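PDB 3LOV: protoporphyrinogen oxidase, which probably oxidises coproporphyrinogen III to coproporphyrin III with molecular oxygen, using bound FAD, in a bacterial pathway of heme b synthesis. Local coordinates for residues Leu93-Leu98 with Arg334-Ser339; Ala176-Gln181 with Gly365-Asp370; Asp279-Thr284 with Pro433-Ala438; Ala297-Leu302 with Gln422-Glu427; Thr314-Gln319 with Gln400-Arg405. All blocks are in the same frame, centred on the assembly; numbering follows the deposited sequence. Where two conformers were deposited one is given.

Contact 1 (Leu93-Leu98 with Arg334-Ser339)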
# COMPACT_ATOMS: atom_id res chain seq x y z
N LEU A 93 10.81 -12.13 12.60
CA LEU A 93 10.59 -12.44 14.00
C LEU A 93 9.46 -13.43 14.14
O LEU A 93 8.32 -13.16 13.73
CB LEU A 93 10.20 -11.17 14.77
CG LEU A 93 10.01 -11.23 16.29
CD1 LEU A 93 11.32 -11.60 17.01
CD2 LEU A 93 9.56 -9.88 16.77
N ASP A 94 9.76 -14.59 14.69
CA ASP A 94 8.72 -15.50 15.16
C ASP A 94 8.90 -15.86 16.64
O ASP A 94 9.68 -15.23 17.36
CB ASP A 94 8.70 -16.74 14.28
CG ASP A 94 9.96 -17.58 14.39
OD1 ASP A 94 10.80 -17.40 15.30
OD2 ASP A 94 10.10 -18.43 13.49
N THR A 95 8.17 -16.87 17.08
CA THR A 95 8.18 -17.24 18.48
C THR A 95 9.57 -17.72 18.89
O THR A 95 9.97 -17.56 20.04
CB THR A 95 7.11 -18.30 18.79
OG1 THR A 95 7.22 -19.36 17.85
CG2 THR A 95 5.76 -17.73 18.65
N GLY A 96 10.33 -18.25 17.93
CA GLY A 96 11.71 -18.64 18.16
C GLY A 96 12.77 -17.55 18.06
O GLY A 96 13.95 -17.86 18.05
N GLY A 97 12.36 -16.28 17.98
CA GLY A 97 13.33 -15.17 17.91
C GLY A 97 13.49 -14.49 16.55
O GLY A 97 12.65 -14.65 15.66
N LEU A 98 14.57 -13.74 16.40
CA LEU A 98 14.86 -12.96 15.21
C LEU A 98 15.76 -13.75 14.26
O LEU A 98 16.91 -14.01 14.58
CB LEU A 98 15.57 -11.65 15.59
CG LEU A 98 14.92 -10.29 15.35
CD1 LEU A 98 16.05 -9.23 15.41
CD2 LEU A 98 14.13 -10.18 14.05
N ARG A 334 2.54 -13.62 12.54
CA ARG A 334 1.29 -13.29 13.23
C ARG A 334 1.02 -14.21 14.44
O ARG A 334 0.27 -13.83 15.36
CB ARG A 334 0.13 -13.44 12.24
CG ARG A 334 -0.16 -14.90 11.86
CD ARG A 334 -0.91 -15.01 10.51
NE ARG A 334 -2.14 -14.24 10.52
CZ ARG A 334 -2.96 -14.09 9.48
NH1 ARG A 334 -2.69 -14.63 8.30
NH2 ARG A 334 -4.06 -13.38 9.61
N ARG A 335 1.63 -15.40 14.44
CA ARG A 335 1.52 -16.31 15.57
C ARG A 335 2.31 -15.90 16.81
O ARG A 335 2.06 -16.44 17.88
CB ARG A 335 1.91 -17.75 15.17
CG ARG A 335 1.02 -18.32 14.11
CD ARG A 335 1.65 -19.54 13.42
NE ARG A 335 0.81 -19.87 12.27
CZ ARG A 335 0.76 -19.17 11.14
NH1 ARG A 335 1.51 -18.07 11.00
NH2 ARG A 335 -0.05 -19.55 10.16
N ALA A 336 3.25 -14.96 16.69
CA ALA A 336 4.22 -14.69 17.77
C ALA A 336 3.59 -13.75 18.79
O ALA A 336 2.69 -13.01 18.43
CB ALA A 336 5.55 -14.08 17.21
N PRO A 337 4.08 -13.72 20.04
CA PRO A 337 3.41 -12.88 21.06
C PRO A 337 3.81 -11.40 21.05
O PRO A 337 4.49 -10.93 21.97
CB PRO A 337 3.79 -13.59 22.37
CG PRO A 337 5.14 -14.18 22.07
CD PRO A 337 5.07 -14.63 20.65
N TYR A 338 3.39 -10.67 20.01
CA TYR A 338 3.74 -9.25 19.83
C TYR A 338 2.57 -8.48 19.28
O TYR A 338 1.75 -9.02 18.57
CB TYR A 338 4.93 -9.09 18.87
CG TYR A 338 6.16 -9.81 19.33
CD1 TYR A 338 7.00 -9.24 20.28
CD2 TYR A 338 6.48 -11.06 18.84
CE1 TYR A 338 8.13 -9.88 20.73
CE2 TYR A 338 7.61 -11.72 19.29
CZ TYR A 338 8.44 -11.12 20.24
OH TYR A 338 9.57 -11.75 20.71
N SER A 339 2.50 -7.21 19.62
CA SER A 339 1.56 -6.29 19.03
C SER A 339 2.03 -5.77 17.68
O SER A 339 1.21 -5.56 16.79
CB SER A 339 1.34 -5.11 19.98
OG SER A 339 0.83 -5.57 21.23
O HOH W 1 10.41 -14.07 19.64
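Apolar contact carries most of the meeting between the tight turn of L93-L98 and the loop R334-S339, and its clearest element is a CH-pi interaction. L93 holds CG anti to the backbone N (chi1 -175°), which sends CD2 over one face of the Y338 ring, 3.8 Å from the ring centroid and displaced toward the CE2 side of the rim. The two side chains cross at about a right angle, so the methyl meets the ring from above and leaves the hydroxyl to a different task. A second apolar patch is formed by T95, whose CG2 lies 3.5 Å from A336 CA and also reaches P337 CD, while A336 CB packs against the backbone of D94 and T95.

No direct hydrogen bond joins the segments. The polar link is a single water, which donates to D94 O at 2.7 Å and is hydrogen-bonded to Y338 OH at the same 2.7 Å. Within each partner the backbone fixes its own shape: D94-G97 is a type I beta turn closed by G97 N on D94 O, and P337 centres an inverse gamma turn. D94 OD1 is bonded to H99.

The turn joins strands 90-94 and 97-100 as a beta hairpin at one edge of the mixed sheet; L93 and Y338 also pack on V332 of strand 329-332 and on I391 of helix 377-392.

Contact 2 (Ala176-Gln181 with Gly365-Asp370)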
# COMPACT_ATOMS: atom_id res chain seq x y z
N ALA A 176 0.13 -6.83 5.75
CA ALA A 176 -0.42 -7.82 6.67
C ALA A 176 -1.56 -8.69 6.12
O ALA A 176 -2.29 -9.31 6.91
CB ALA A 176 -0.88 -7.14 7.95
N GLY A 177 -1.71 -8.74 4.81
CA GLY A 177 -2.79 -9.50 4.19
C GLY A 177 -2.65 -10.99 4.34
O GLY A 177 -1.61 -11.51 4.79
N ASN A 178 -3.71 -11.68 4.00
CA ASN A 178 -3.77 -13.09 4.17
C ASN A 178 -3.33 -13.75 2.87
O ASN A 178 -4.02 -13.65 1.86
CB ASN A 178 -5.21 -13.50 4.57
CG ASN A 178 -5.58 -13.07 5.99
OD1 ASN A 178 -4.87 -13.39 6.93
ND2 ASN A 178 -6.70 -12.38 6.15
N ILE A 179 -2.21 -14.45 2.90
CA ILE A 179 -1.77 -15.16 1.71
C ILE A 179 -2.87 -16.05 1.10
O ILE A 179 -2.95 -16.19 -0.13
CB ILE A 179 -0.46 -15.96 1.97
CG1 ILE A 179 0.24 -16.28 0.64
CG2 ILE A 179 -0.74 -17.26 2.71
CD1 ILE A 179 1.73 -16.59 0.79
N ASP A 180 -3.75 -16.64 1.94
CA ASP A 180 -4.75 -17.59 1.43
C ASP A 180 -5.98 -16.94 0.76
O ASP A 180 -6.88 -17.65 0.29
CB ASP A 180 -5.21 -18.57 2.54
CG ASP A 180 -4.12 -19.56 2.92
OD1 ASP A 180 -3.63 -20.27 2.02
OD2 ASP A 180 -3.73 -19.62 4.11
N GLN A 181 -6.05 -15.62 0.73
CA GLN A 181 -7.17 -14.93 0.03
C GLN A 181 -6.75 -14.07 -1.19
O GLN A 181 -7.52 -13.93 -2.17
CB GLN A 181 -7.95 -14.05 1.03
CG GLN A 181 -8.42 -14.78 2.31
CD GLN A 181 -9.31 -13.92 3.16
OE1 GLN A 181 -9.86 -12.90 2.69
NE2 GLN A 181 -9.49 -14.32 4.40
N GLY A 365 -1.47 -3.43 13.51
CA GLY A 365 -2.74 -3.63 12.86
C GLY A 365 -2.70 -4.72 11.81
O GLY A 365 -1.83 -4.71 10.95
N ARG A 366 -3.62 -5.69 11.92
CA ARG A 366 -3.82 -6.76 10.92
C ARG A 366 -5.29 -6.94 10.64
O ARG A 366 -6.13 -6.52 11.46
CB ARG A 366 -3.31 -8.12 11.47
CG ARG A 366 -1.87 -8.14 11.94
CD ARG A 366 -1.56 -9.52 12.44
NE ARG A 366 -0.18 -9.65 12.87
CZ ARG A 366 0.84 -9.91 12.06
NH1 ARG A 366 0.65 -10.08 10.77
NH2 ARG A 366 2.06 -9.97 12.56
N PRO A 367 -5.64 -7.62 9.54
CA PRO A 367 -7.06 -7.85 9.30
C PRO A 367 -7.65 -8.78 10.38
O PRO A 367 -7.08 -9.86 10.71
CB PRO A 367 -7.09 -8.50 7.92
CG PRO A 367 -5.69 -9.06 7.76
CD PRO A 367 -4.81 -8.09 8.42
N GLY A 368 -8.74 -8.33 10.99
CA GLY A 368 -9.39 -9.07 12.03
C GLY A 368 -8.71 -8.90 13.37
O GLY A 368 -9.18 -9.46 14.36
N ASN A 369 -7.65 -8.10 13.45
CA ASN A 369 -6.89 -7.93 14.70
C ASN A 369 -6.18 -6.59 14.68
O ASN A 369 -5.01 -6.51 14.31
CB ASN A 369 -5.92 -9.13 14.80
CG ASN A 369 -5.01 -9.11 16.02
OD1 ASN A 369 -5.20 -8.36 16.97
ND2 ASN A 369 -3.97 -9.97 15.99
N ASP A 370 -6.91 -5.53 14.99
CA ASP A 370 -6.34 -4.18 14.91
C ASP A 370 -6.88 -3.27 16.01
O ASP A 370 -6.85 -2.03 15.88
CB ASP A 370 -6.63 -3.57 13.52
CG ASP A 370 -8.11 -3.45 13.22
OD1 ASP A 370 -8.90 -3.85 14.07
OD2 ASP A 370 -8.50 -2.98 12.13
O HOH W 2 -1.81 -10.72 9.21
O HOH W 3 -7.27 -12.15 9.29
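A176 and P367 supply most of the surface in this meeting of two loops. The P367 ring, puckered C-gamma endo, sets CD and CG against the A176 carbonyl, with CD 3.2 Å from A176 O; this is a close carbon-to-oxygen approach, and the hydrogen bond to A176 O comes instead from the water it shares with R366 NH1. A176 CB lies against the same ring at 4.1 Å from P367 CD and also packs on R366 CG.

N178 approaches the ring tip to tip. With CG anti to the carbonyl carbon (chi1 -71°), its amide carries ND2 to 3.8 Å from P367 CG, while OD1 is hydrogen-bonded to R334. The R366 chain is extended through chi2 and chi3 and then turns at chi4 (-84°), so that NH1 can serve the shared water, which lies 2.7 Å from A176 O; NH2 is taken by V332 O. A second water, 2.7 Å from P367 O, accepts from N178 ND2. Two waters thus do the bridging that no direct hydrogen bond does.

An alanine in place of P367 would remove CG and CD, and would probably cost the packing on A176 and N178 and loosen the type II beta turn R366-N369 in which the proline sits.

The loop of A176 follows helix 160-172, against which I179 packs, whereas the turn leads from strand 357-364 toward helix 377-392, with P367 also resting on H308 of strand 307-318.

Contact 3 (Asp279-Thr284 with Pro433-Ala438)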
# COMPACT_ATOMS: atom_id res chain seq x y z
N ASP A 279 -21.23 18.19 -13.86
CA ASP A 279 -21.56 17.29 -14.93
C ASP A 279 -20.80 15.97 -14.75
O ASP A 279 -21.36 14.91 -15.00
CB ASP A 279 -21.22 17.95 -16.25
CG ASP A 279 -21.94 19.27 -16.39
OD1 ASP A 279 -23.11 19.25 -16.84
OD2 ASP A 279 -21.39 20.30 -15.93
N TYR A 280 -19.54 16.05 -14.30
CA TYR A 280 -18.72 14.86 -14.07
C TYR A 280 -18.28 14.86 -12.63
O TYR A 280 -17.91 15.90 -12.09
CB TYR A 280 -17.53 14.87 -15.01
CG TYR A 280 -17.95 15.07 -16.44
CD1 TYR A 280 -18.61 14.06 -17.16
CD2 TYR A 280 -17.74 16.29 -17.07
CE1 TYR A 280 -19.02 14.27 -18.49
CE2 TYR A 280 -18.15 16.50 -18.39
CZ TYR A 280 -18.78 15.50 -19.09
OH TYR A 280 -19.17 15.75 -20.38
N VAL A 281 -18.37 13.70 -11.99
CA VAL A 281 -17.94 13.53 -10.62
C VAL A 281 -16.93 12.38 -10.55
O VAL A 281 -17.23 11.27 -11.02
CB VAL A 281 -19.14 13.23 -9.69
CG1 VAL A 281 -18.68 13.23 -8.20
CG2 VAL A 281 -20.27 14.23 -9.92
N LEU A 282 -15.75 12.65 -9.98
CA LEU A 282 -14.75 11.60 -9.69
C LEU A 282 -14.69 11.44 -8.17
O LEU A 282 -14.23 12.34 -7.44
CB LEU A 282 -13.36 11.88 -10.32
CG LEU A 282 -12.31 10.72 -10.20
CD1 LEU A 282 -12.61 9.46 -11.08
CD2 LEU A 282 -10.91 11.22 -10.55
N LEU A 283 -15.21 10.30 -7.70
CA LEU A 283 -15.12 9.93 -6.30
C LEU A 283 -13.79 9.19 -6.00
O LEU A 283 -13.53 8.14 -6.57
CB LEU A 283 -16.36 9.10 -5.87
CG LEU A 283 -17.73 9.77 -6.10
CD1 LEU A 283 -18.93 8.83 -5.77
CD2 LEU A 283 -17.84 11.07 -5.26
N THR A 284 -12.99 9.73 -5.08
CA THR A 284 -11.69 9.14 -4.72
C THR A 284 -11.63 8.91 -3.22
O THR A 284 -10.57 8.63 -2.66
CB THR A 284 -10.49 10.03 -5.22
OG1 THR A 284 -10.33 11.20 -4.42
CG2 THR A 284 -10.70 10.47 -6.67
N PRO A 433 -24.90 8.30 -14.72
CA PRO A 433 -24.04 8.62 -15.83
C PRO A 433 -23.24 9.86 -15.47
O PRO A 433 -23.78 10.77 -14.85
CB PRO A 433 -25.01 8.91 -16.98
CG PRO A 433 -26.30 8.30 -16.57
CD PRO A 433 -26.33 8.34 -15.08
N GLY A 434 -21.95 9.84 -15.82
CA GLY A 434 -21.01 10.91 -15.46
C GLY A 434 -20.31 10.78 -14.09
O GLY A 434 -19.55 11.68 -13.69
N ILE A 435 -20.55 9.69 -13.38
CA ILE A 435 -19.87 9.51 -12.10
C ILE A 435 -18.86 8.39 -12.25
O ILE A 435 -19.18 7.31 -12.74
CB ILE A 435 -20.88 9.33 -10.95
CG1 ILE A 435 -21.80 10.57 -10.89
CG2 ILE A 435 -20.17 9.10 -9.60
CD1 ILE A 435 -22.62 10.69 -9.64
N TYR A 436 -17.61 8.69 -11.87
CA TYR A 436 -16.46 7.80 -12.06
C TYR A 436 -15.82 7.62 -10.69
O TYR A 436 -15.99 8.46 -9.79
CB TYR A 436 -15.46 8.38 -13.10
CG TYR A 436 -16.05 8.55 -14.49
CD1 TYR A 436 -16.81 9.68 -14.85
CD2 TYR A 436 -15.87 7.58 -15.44
CE1 TYR A 436 -17.39 9.78 -16.15
CE2 TYR A 436 -16.43 7.68 -16.73
CZ TYR A 436 -17.19 8.79 -17.06
OH TYR A 436 -17.69 8.82 -18.33
N LEU A 437 -15.15 6.48 -10.52
CA LEU A 437 -14.47 6.11 -9.28
C LEU A 437 -12.98 5.88 -9.51
O LEU A 437 -12.59 5.27 -10.50
CB LEU A 437 -15.06 4.78 -8.75
CG LEU A 437 -16.56 4.68 -8.65
CD1 LEU A 437 -17.02 3.29 -8.24
CD2 LEU A 437 -17.07 5.70 -7.64
N ALA A 438 -12.15 6.30 -8.54
CA ALA A 438 -10.71 6.07 -8.57
C ALA A 438 -10.14 6.07 -7.16
O ALA A 438 -10.72 6.64 -6.24
CB ALA A 438 -10.00 7.14 -9.46
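I435 places CG1 anti to its carbonyl carbon (chi1 -58°) and V281 places CG1 anti to its backbone N (chi1 -173°), so the two branched side chains lie side by side, V281 CB 3.9 Å from I435 CG1. L283 continues the same face: its CD1 reaches I435 CG2 obliquely, and its CB lies alongside L437 CD2. L282 emerges on the other face, where chi1 -172° swings CD1 across the neighbouring strand to 3.7 Å from Y436 CB and on to A438 CB.

Between the two faces the backbones run parallel and in register. Four nearly straight hydrogen bonds join them, among them V281 N to G434 O and Y436 N to V281 O, the latter the shortest at 2.7 Å. G434 has positive phi, and a CB there would clash with D279 O. The pair forms one end of the five-stranded parallel sheet of a Rossmann-type FAD-binding domain, strand 280-283 standing between strand 6-10 and the outermost strand 435-437.

An alanine in place of I435 would take away CG1, CG2 and CD1, and would probably leave V281 and L283 poorly packed on that face. On the opposite face L282 packs against A19 and M457 of helices 14-26 and 447-463. Just beyond the C-terminal end of strand 280-283, T284 touches FAD, its OG1 bonded to V10 O, and A438 packs beside T15, an FAD-binding residue.

Contact 4 (Ala297-Leu302 with Gln422-Glu427)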
# COMPACT_ATOMS: atom_id res chain seq x y z
N ALA A 297 -27.50 2.85 -6.75
CA ALA A 297 -26.60 1.89 -7.31
C ALA A 297 -26.52 0.69 -6.36
O ALA A 297 -26.39 0.84 -5.16
CB ALA A 297 -25.26 2.50 -7.53
N HIS A 298 -26.58 -0.51 -6.93
CA HIS A 298 -26.48 -1.76 -6.18
C HIS A 298 -25.02 -2.22 -6.24
O HIS A 298 -24.56 -2.71 -7.26
CB HIS A 298 -27.42 -2.82 -6.80
CG HIS A 298 -27.41 -4.15 -6.09
ND1 HIS A 298 -27.64 -4.27 -4.74
CD2 HIS A 298 -27.18 -5.40 -6.55
CE1 HIS A 298 -27.58 -5.55 -4.39
NE2 HIS A 298 -27.28 -6.25 -5.47
N LEU A 299 -24.30 -2.03 -5.13
CA LEU A 299 -22.85 -2.17 -5.08
C LEU A 299 -22.39 -3.15 -3.98
O LEU A 299 -21.60 -2.79 -3.09
CB LEU A 299 -22.29 -0.78 -4.81
CG LEU A 299 -22.56 0.30 -5.88
CD1 LEU A 299 -21.83 1.64 -5.55
CD2 LEU A 299 -22.16 -0.19 -7.23
N PRO A 300 -22.90 -4.40 -3.99
CA PRO A 300 -22.55 -5.33 -2.90
C PRO A 300 -21.05 -5.62 -2.90
O PRO A 300 -20.48 -5.85 -1.84
CB PRO A 300 -23.35 -6.59 -3.25
CG PRO A 300 -23.59 -6.51 -4.73
CD PRO A 300 -23.76 -5.04 -5.00
N GLU A 301 -20.42 -5.60 -4.09
CA GLU A 301 -18.97 -5.78 -4.20
C GLU A 301 -18.24 -4.80 -3.29
O GLU A 301 -17.32 -5.18 -2.56
CB GLU A 301 -18.47 -5.59 -5.62
CG GLU A 301 -19.02 -6.59 -6.62
CD GLU A 301 -20.40 -6.19 -7.19
OE1 GLU A 301 -21.01 -5.20 -6.74
OE2 GLU A 301 -20.84 -6.83 -8.14
N LEU A 302 -18.68 -3.55 -3.27
CA LEU A 302 -18.08 -2.57 -2.36
C LEU A 302 -18.49 -2.76 -0.90
O LEU A 302 -17.69 -2.48 -0.01
CB LEU A 302 -18.38 -1.14 -2.81
CG LEU A 302 -17.69 -0.69 -4.10
CD1 LEU A 302 -17.85 0.83 -4.24
CD2 LEU A 302 -16.23 -1.06 -4.13
N GLN A 422 -14.93 -3.74 -12.23
CA GLN A 422 -15.53 -3.43 -13.55
C GLN A 422 -17.06 -3.41 -13.43
O GLN A 422 -17.75 -2.51 -13.94
CB GLN A 422 -15.06 -4.45 -14.63
CG GLN A 422 -16.02 -4.61 -15.84
CD GLN A 422 -15.54 -5.63 -16.90
OE1 GLN A 422 -14.43 -6.15 -16.84
NE2 GLN A 422 -16.40 -5.90 -17.87
N ARG A 423 -17.60 -4.43 -12.77
CA ARG A 423 -19.04 -4.47 -12.60
C ARG A 423 -19.54 -3.30 -11.73
O ARG A 423 -20.53 -2.71 -12.07
CB ARG A 423 -19.50 -5.85 -12.08
CG ARG A 423 -21.04 -6.06 -12.13
CD ARG A 423 -21.65 -5.61 -10.82
NE ARG A 423 -23.05 -5.21 -10.86
CZ ARG A 423 -23.67 -4.60 -9.86
NH1 ARG A 423 -23.00 -4.29 -8.74
NH2 ARG A 423 -24.96 -4.28 -9.97
N VAL A 424 -18.85 -2.95 -10.64
CA VAL A 424 -19.20 -1.76 -9.83
C VAL A 424 -19.27 -0.49 -10.73
O VAL A 424 -20.28 0.22 -10.75
CB VAL A 424 -18.23 -1.60 -8.58
CG1 VAL A 424 -18.25 -0.20 -7.97
CG2 VAL A 424 -18.54 -2.64 -7.49
N ARG A 425 -18.25 -0.28 -11.56
CA ARG A 425 -18.17 0.90 -12.43
C ARG A 425 -19.28 0.98 -13.47
O ARG A 425 -19.81 2.07 -13.72
CB ARG A 425 -16.80 0.96 -13.11
CG ARG A 425 -15.67 1.32 -12.11
CD ARG A 425 -14.37 1.56 -12.85
NE ARG A 425 -13.41 2.33 -12.07
CZ ARG A 425 -12.16 1.94 -11.78
NH1 ARG A 425 -11.66 0.79 -12.22
NH2 ARG A 425 -11.39 2.75 -11.08
N GLU A 426 -19.69 -0.18 -14.02
CA GLU A 426 -20.80 -0.27 -14.97
C GLU A 426 -22.12 0.04 -14.31
O GLU A 426 -22.99 0.70 -14.89
CB GLU A 426 -20.87 -1.67 -15.59
CG GLU A 426 -19.72 -1.97 -16.52
CD GLU A 426 -19.65 -3.43 -16.93
OE1 GLU A 426 -20.60 -4.19 -16.60
OE2 GLU A 426 -18.64 -3.82 -17.57
N GLU A 427 -22.30 -0.45 -13.09
CA GLU A 427 -23.48 -0.13 -12.35
C GLU A 427 -23.54 1.35 -12.04
O GLU A 427 -24.58 1.97 -12.16
CB GLU A 427 -23.53 -0.91 -11.04
CG GLU A 427 -24.63 -0.46 -10.07
CD GLU A 427 -26.04 -0.96 -10.44
OE1 GLU A 427 -26.24 -1.42 -11.58
OE2 GLU A 427 -26.92 -0.93 -9.56
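The backbone of A297-L302 passes from an extended run into a short helix with L299 at the N-cap position, coming closest to helix residues Q422-E427 at the L299-V424 pair, CA atoms 6.0 Å apart. E427, bent at chi2 (77°), presents OE2 to the amide N of H298 in a nearly straight hydrogen bond of 2.7 Å, received on the anti lone pair. The carbonyl of the same residue is also used: R423 NH1 lies 2.7 Å from H298 O, which sits close to the guanidinium plane, and NH2 adds a weak second bond. R423, likewise bent at chi2, turns NH1 to E301 OE1 as well, a 3.0 Å salt bridge whose hydrogen bond is weak. NH1 therefore serves two oxygens. E427 OE1 lies 3.5 Å from R423 NH2 but well out of the guanidinium plane, an interaction of charges only that completes the E301-R423-E427 network; the guanidinium charge would probably stabilise both carboxylates. Beneath the charges V424 fills the apolar centre, CG2 3.5 Å from E301 CB and CG1 against L299 CD2 and L302 CD1. L302 reaches on to V290 and V291, while L299 also touches V428, so the short helix 300-303 is packed between helices 287-293 and 417-431.

Contact 5 (Thr314-Gln319 with Gln400-Arg405)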
# COMPACT_ATOMS: atom_id res chain seq x y z
N THR A 314 6.58 5.80 15.57
CA THR A 314 7.96 6.09 15.25
C THR A 314 8.61 6.58 16.51
O THR A 314 8.08 7.44 17.17
CB THR A 314 8.10 7.15 14.14
OG1 THR A 314 7.69 6.60 12.87
CG2 THR A 314 9.55 7.62 14.05
N MSE A 315 9.75 5.98 16.86
CA MSE A 315 10.52 6.37 18.06
C MSE A 315 11.90 6.89 17.66
O MSE A 315 12.66 6.19 16.99
CB MSE A 315 10.70 5.16 18.96
CG MSE A 315 9.44 4.78 19.68
SE MSE A 315 9.40 2.90 20.10
CE MSE A 315 8.18 3.20 21.54
N ILE A 316 12.18 8.14 18.06
CA ILE A 316 13.43 8.83 17.77
C ILE A 316 14.30 8.67 19.01
O ILE A 316 13.92 9.07 20.09
CB ILE A 316 13.22 10.34 17.49
CG1 ILE A 316 12.57 10.56 16.11
CG2 ILE A 316 14.58 11.09 17.57
CD1 ILE A 316 11.89 11.92 15.92
N PHE A 317 15.48 8.09 18.83
CA PHE A 317 16.47 7.94 19.89
C PHE A 317 17.71 8.70 19.55
O PHE A 317 18.08 8.80 18.37
CB PHE A 317 16.90 6.48 19.98
CG PHE A 317 15.79 5.55 20.31
CD1 PHE A 317 15.48 5.27 21.65
CD2 PHE A 317 15.05 4.94 19.30
CE1 PHE A 317 14.45 4.39 21.96
CE2 PHE A 317 14.04 4.06 19.61
CZ PHE A 317 13.73 3.79 20.94
N ASP A 318 18.42 9.19 20.56
CA ASP A 318 19.77 9.69 20.34
C ASP A 318 20.59 8.57 19.69
O ASP A 318 20.37 7.38 19.97
CB ASP A 318 20.41 10.18 21.66
CG ASP A 318 20.01 11.61 22.00
OD1 ASP A 318 20.08 12.47 21.09
OD2 ASP A 318 19.63 11.88 23.16
N GLN A 319 21.49 8.94 18.78
CA GLN A 319 22.24 7.97 17.99
C GLN A 319 22.81 6.90 18.90
O GLN A 319 23.33 7.21 19.97
CB GLN A 319 23.36 8.67 17.22
CG GLN A 319 24.09 7.74 16.25
CD GLN A 319 24.13 8.29 14.83
OE1 GLN A 319 23.10 8.69 14.28
NE2 GLN A 319 25.31 8.30 14.22
N GLN A 400 11.62 10.91 21.44
CA GLN A 400 10.37 11.44 20.92
C GLN A 400 9.62 10.31 20.24
O GLN A 400 10.26 9.42 19.68
CB GLN A 400 10.64 12.56 19.92
CG GLN A 400 9.38 13.39 19.61
CD GLN A 400 9.56 14.29 18.43
OE1 GLN A 400 10.67 14.47 17.92
NE2 GLN A 400 8.47 14.89 17.99
N VAL A 401 8.28 10.34 20.31
CA VAL A 401 7.44 9.36 19.67
C VAL A 401 6.42 10.07 18.77
O VAL A 401 5.86 11.06 19.16
CB VAL A 401 6.78 8.42 20.71
CG1 VAL A 401 6.00 7.32 20.05
CG2 VAL A 401 7.86 7.82 21.58
N ILE A 402 6.24 9.57 17.54
CA ILE A 402 5.29 10.14 16.57
C ILE A 402 4.35 9.01 16.20
O ILE A 402 4.77 7.97 15.64
CB ILE A 402 6.02 10.70 15.29
CG1 ILE A 402 7.08 11.76 15.66
CG2 ILE A 402 4.97 11.26 14.23
CD1 ILE A 402 8.34 11.86 14.63
N ILE A 403 3.07 9.19 16.56
CA ILE A 403 2.02 8.21 16.34
C ILE A 403 1.08 8.68 15.22
O ILE A 403 0.63 9.81 15.23
CB ILE A 403 1.19 7.98 17.64
CG1 ILE A 403 2.01 7.22 18.69
CG2 ILE A 403 -0.06 7.20 17.35
CD1 ILE A 403 1.32 7.19 20.08
N SER A 404 0.81 7.83 14.24
CA SER A 404 -0.13 8.15 13.17
C SER A 404 -1.06 6.98 12.98
O SER A 404 -0.69 5.84 13.25
CB SER A 404 0.62 8.42 11.88
OG SER A 404 1.64 9.38 12.11
N ARG A 405 -2.29 7.27 12.57
CA ARG A 405 -3.35 6.25 12.52
C ARG A 405 -4.02 6.35 11.16
O ARG A 405 -4.48 7.42 10.78
CB ARG A 405 -4.41 6.46 13.62
CG ARG A 405 -3.94 6.09 15.04
CD ARG A 405 -5.01 6.39 16.09
NE ARG A 405 -4.61 5.96 17.43
CZ ARG A 405 -3.87 6.66 18.27
NH1 ARG A 405 -3.43 7.87 17.93
NH2 ARG A 405 -3.59 6.17 19.48
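I316 and I402 meet through their CD1 methyls, 3.8 Å apart, crossing obliquely on one face of an antiparallel strand pair. Q400 lies alongside I316 on that face, its extended chain (chi1 -166°) bringing OE1 to 3.5 Å from I316 CD1, while NE2 is hydrogen-bonded to Y48 OH. The other face carries selenomethionine M315 and V401, side by side with CG and CG2 3.9 Å apart.

These positions are set by the backbone ladder. T314 and I402 form a hydrogen-bonded pair, T314 N to I402 O and I402 N to T314 O both at 2.8 Å. I316 and Q400 form the next, with I316 N pointing almost straight at Q400 O (176°); the return bond, Q400 N to I316 O, is longer at 3.2 Å. M315 and V401 between them are a non-hydrogen-bonded pair.

Further out, M315 packs on L385 and L388 of helix 377-392, which covers this face, and V401 on Q381. On the face of T314 and I316, both pack beside V359 of the adjacent strand 357-364; I316 touches F53 and I402 touches R57. Strand 400-411 is one of the two outermost strands of the mixed sheet, paired antiparallel to strand 307-318 in the large beta-sheet that accompanies the FAD-binding fold in flavin amine oxidoreductases.

Contacts 3 and 4 are neighbours, their centres 13 Å apart: helix 417-431 is followed in the chain by strand 435-437, R425 NH2 is probably hydrogen-bonded to L437 O at 2.8 Å, and V424 packs on L437. Contacts 1 and 2 also touch, through R334 NH2 and N178 OD1, again 2.8 Å apart. Contacts 1 and 5 share the mixed sheet, centres 22 Å apart, at its two edges. FAD is approached from several of them: T284 of contact 3 touches it, G365 of contact 2 lies about 9 Å from the cofactor and the side chain of T314 of contact 5 about 11 Å from it. Contact 1, some 44 Å from contact 3 between centres, lies away from the annotated sites.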